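Local coordinates for RagB/SusD family nutrient uptake outer membrane protein (Bacteroides thetaiotaomicron, PDB 7KV2) that probably binds beta-glucan at the cell surface as a SusD-family outer-membrane glycan-binding protein, helping the gut bacterium capture this nutrient, at residues P305-H315 and C343-D351. Residues are numbered along the deposited sequence; the frame is centred on the assembly and turned at random.
Sequences PYIWPNGTDNH and CWNAQAVLD
An aromatic cluster of W308, H315 and W344 pins the loop that follows helix 299-303 to strand 343-345 and the start of helix 346-355. H315 lies flat over one face of the W344 indole, planes 5° apart and centroids of the imidazole and the six-membered ring separated by 3.5 Å. Its rotation is fixed at both nitrogens: H315 ND1 donates to D313 O 2.8 Å away, and its NE2 hydrogen-bonds to E376 OE1. W344 in turn points its benzo edge at a face of W308, a T-shaped pair with planes at 70° and CZ2 of each ring 3.6 Å from the other. P305 CG meets the same benzo edge, 3.5 Å from W344 CZ3. At the pyrrole end, W344 NE1 donates to D313 OD2 (2.9 Å), somewhat out of the indole plane. With CG anti to its backbone N (chi1 -180°), W308 carries its far edge to the helix, where W308 CH2 sits 3.4 Å from L350 CD2 and V349 CG1 lies near the ring plane; W308 NE1 donates a hydrogen bond to T312 O. A leucine in place of W344 has neither the ring nor the N-H, and would probably leave H315 without its stack and the D313 carboxylate without this donor. On the other face of W344 lies A346, in the first turn of the helix that N345 caps. The whole is an aromatic cluster packing a loop against a strand-to-helix junction, well away from the chain's centre.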
# COMPACT_ATOMS: atom_id res chain seq x y z
N PRO A 305 17.06 1.98 -10.82
CA PRO A 305 17.63 1.62 -12.12
C PRO A 305 18.77 0.62 -11.93
O PRO A 305 19.57 0.70 -11.02
CB PRO A 305 18.17 2.90 -12.74
CG PRO A 305 17.69 4.01 -11.84
CD PRO A 305 17.26 3.41 -10.51
N TYR A 306 18.81 -0.36 -12.82
CA TYR A 306 19.81 -1.44 -12.80
C TYR A 306 21.19 -0.86 -13.16
O TYR A 306 21.34 -0.18 -14.23
CB TYR A 306 19.35 -2.53 -13.77
CG TYR A 306 20.07 -3.86 -13.61
CD1 TYR A 306 20.08 -4.53 -12.41
CD2 TYR A 306 20.68 -4.46 -14.71
CE1 TYR A 306 20.69 -5.77 -12.28
CE2 TYR A 306 21.28 -5.70 -14.60
CZ TYR A 306 21.26 -6.36 -13.39
OH TYR A 306 21.84 -7.58 -13.26
N ILE A 307 22.15 -1.11 -12.28
CA ILE A 307 23.58 -0.70 -12.40
C ILE A 307 23.64 0.81 -12.67
O ILE A 307 24.49 1.29 -13.48
CB ILE A 307 24.34 -1.54 -13.42
CG1 ILE A 307 23.86 -3.00 -13.40
CG2 ILE A 307 25.83 -1.43 -13.15
CD1 ILE A 307 24.55 -3.89 -14.42
N TRP A 308 22.77 1.55 -11.98
CA TRP A 308 22.93 3.02 -11.83
C TRP A 308 24.28 3.31 -11.18
O TRP A 308 24.68 2.61 -10.25
CB TRP A 308 21.78 3.59 -11.00
CG TRP A 308 21.86 5.07 -10.81
CD1 TRP A 308 22.33 5.71 -9.71
CD2 TRP A 308 21.48 6.08 -11.75
NE1 TRP A 308 22.21 7.07 -9.89
CE2 TRP A 308 21.72 7.33 -11.13
CE3 TRP A 308 20.88 6.06 -13.01
CZ2 TRP A 308 21.45 8.53 -11.78
CZ3 TRP A 308 20.60 7.26 -13.64
CH2 TRP A 308 20.92 8.47 -13.04
N PRO A 309 25.01 4.34 -11.63
CA PRO A 309 26.19 4.80 -10.88
C PRO A 309 25.80 5.45 -9.53
O PRO A 309 25.50 6.63 -9.50
CB PRO A 309 26.83 5.75 -11.90
CG PRO A 309 25.67 6.29 -12.71
CD PRO A 309 24.76 5.09 -12.88
N ASN A 310 25.85 4.66 -8.48
CA ASN A 310 25.56 5.02 -7.07
C ASN A 310 26.12 6.42 -6.75
O ASN A 310 27.34 6.68 -6.96
CB ASN A 310 26.09 3.96 -6.11
CG ASN A 310 25.15 2.80 -5.93
OD1 ASN A 310 24.11 2.73 -6.59
ND2 ASN A 310 25.52 1.89 -5.05
N GLY A 311 25.25 7.29 -6.25
CA GLY A 311 25.59 8.65 -5.79
C GLY A 311 25.33 9.70 -6.84
O GLY A 311 25.17 10.88 -6.44
N THR A 312 25.27 9.34 -8.13
CA THR A 312 24.91 10.28 -9.22
C THR A 312 23.49 10.81 -8.96
O THR A 312 22.54 9.98 -8.82
CB THR A 312 25.11 9.64 -10.60
OG1 THR A 312 26.48 9.26 -10.73
CG2 THR A 312 24.78 10.57 -11.74
N ASP A 313 23.34 12.13 -8.82
CA ASP A 313 22.04 12.77 -8.46
C ASP A 313 21.53 12.19 -7.13
O ASP A 313 20.30 12.28 -6.88
CB ASP A 313 21.02 12.59 -9.61
CG ASP A 313 19.85 13.56 -9.53
OD1 ASP A 313 20.07 14.70 -9.10
OD2 ASP A 313 18.69 13.15 -9.83
N ASN A 314 22.42 11.71 -6.24
CA ASN A 314 22.06 11.21 -4.90
C ASN A 314 21.01 10.11 -5.02
O ASN A 314 20.23 9.94 -4.12
CB ASN A 314 21.54 12.32 -3.98
CG ASN A 314 22.66 13.24 -3.53
OD1 ASN A 314 22.45 14.43 -3.40
ND2 ASN A 314 23.82 12.68 -3.22
N HIS A 315 21.08 9.35 -6.11
CA HIS A 315 20.27 8.11 -6.28
C HIS A 315 21.22 6.94 -6.31
O HIS A 315 22.35 7.09 -6.87
CB HIS A 315 19.46 8.20 -7.58
CG HIS A 315 18.23 9.04 -7.48
ND1 HIS A 315 18.26 10.42 -7.39
CD2 HIS A 315 16.93 8.68 -7.42
CE1 HIS A 315 17.02 10.88 -7.31
NE2 HIS A 315 16.16 9.82 -7.35
N CYS A 343 7.81 10.91 -10.85
CA CYS A 343 8.54 10.40 -12.05
C CYS A 343 9.95 10.98 -12.03
O CYS A 343 10.11 12.15 -12.31
CB CYS A 343 7.84 10.83 -13.33
SG CYS A 343 6.06 10.56 -13.38
N TRP A 344 10.96 10.18 -11.67
CA TRP A 344 12.36 10.62 -11.64
C TRP A 344 12.94 10.26 -13.01
O TRP A 344 12.90 9.10 -13.37
CB TRP A 344 13.14 9.99 -10.48
CG TRP A 344 14.61 10.25 -10.57
CD1 TRP A 344 15.23 11.47 -10.63
CD2 TRP A 344 15.65 9.26 -10.64
NE1 TRP A 344 16.59 11.30 -10.70
CE2 TRP A 344 16.87 9.96 -10.68
CE3 TRP A 344 15.66 7.87 -10.57
CZ2 TRP A 344 18.09 9.30 -10.81
CZ3 TRP A 344 16.88 7.22 -10.63
CH2 TRP A 344 18.08 7.92 -10.75
N ASN A 345 13.32 11.28 -13.78
CA ASN A 345 13.86 11.11 -15.15
C ASN A 345 15.34 10.77 -15.04
O ASN A 345 16.24 11.66 -15.25
CB ASN A 345 13.58 12.36 -15.98
CG ASN A 345 13.74 12.12 -17.47
OD1 ASN A 345 14.34 11.14 -17.88
ND2 ASN A 345 13.14 13.01 -18.26
N ALA A 346 15.63 9.51 -14.75
CA ALA A 346 16.99 8.98 -14.59
C ALA A 346 17.78 9.24 -15.86
O ALA A 346 18.98 9.60 -15.75
CB ALA A 346 16.96 7.51 -14.30
N GLN A 347 17.19 8.99 -17.04
CA GLN A 347 17.95 9.12 -18.30
C GLN A 347 18.31 10.59 -18.54
O GLN A 347 19.46 10.84 -18.91
CB GLN A 347 17.23 8.56 -19.52
CG GLN A 347 18.12 8.48 -20.76
CD GLN A 347 19.38 7.67 -20.50
OE1 GLN A 347 19.31 6.53 -20.03
NE2 GLN A 347 20.52 8.25 -20.83
N ALA A 348 17.38 11.52 -18.29
CA ALA A 348 17.65 12.97 -18.48
C ALA A 348 18.82 13.39 -17.60
O ALA A 348 19.67 14.22 -18.04
CB ALA A 348 16.41 13.78 -18.18
N VAL A 349 18.92 12.83 -16.40
CA VAL A 349 20.03 13.13 -15.44
C VAL A 349 21.37 12.75 -16.09
O VAL A 349 22.33 13.57 -16.07
CB VAL A 349 19.80 12.40 -14.11
CG1 VAL A 349 21.05 12.36 -13.26
CG2 VAL A 349 18.61 12.99 -13.35
N LEU A 350 21.46 11.56 -16.66
CA LEU A 350 22.72 11.14 -17.30
C LEU A 350 22.97 11.94 -18.59
O LEU A 350 24.14 12.22 -18.85
CB LEU A 350 22.67 9.63 -17.55
CG LEU A 350 22.57 8.74 -16.30
CD1 LEU A 350 22.82 7.29 -16.65
CD2 LEU A 350 23.52 9.16 -15.19
N ASP A 351 21.96 12.23 -19.40
CA ASP A 351 22.08 13.02 -20.65
C ASP A 351 22.71 14.36 -20.28
O ASP A 351 23.66 14.77 -20.96
CB ASP A 351 20.74 13.26 -21.36
CG ASP A 351 20.06 12.02 -21.92
OD1 ASP A 351 20.75 11.00 -22.06
OD2 ASP A 351 18.84 12.08 -22.20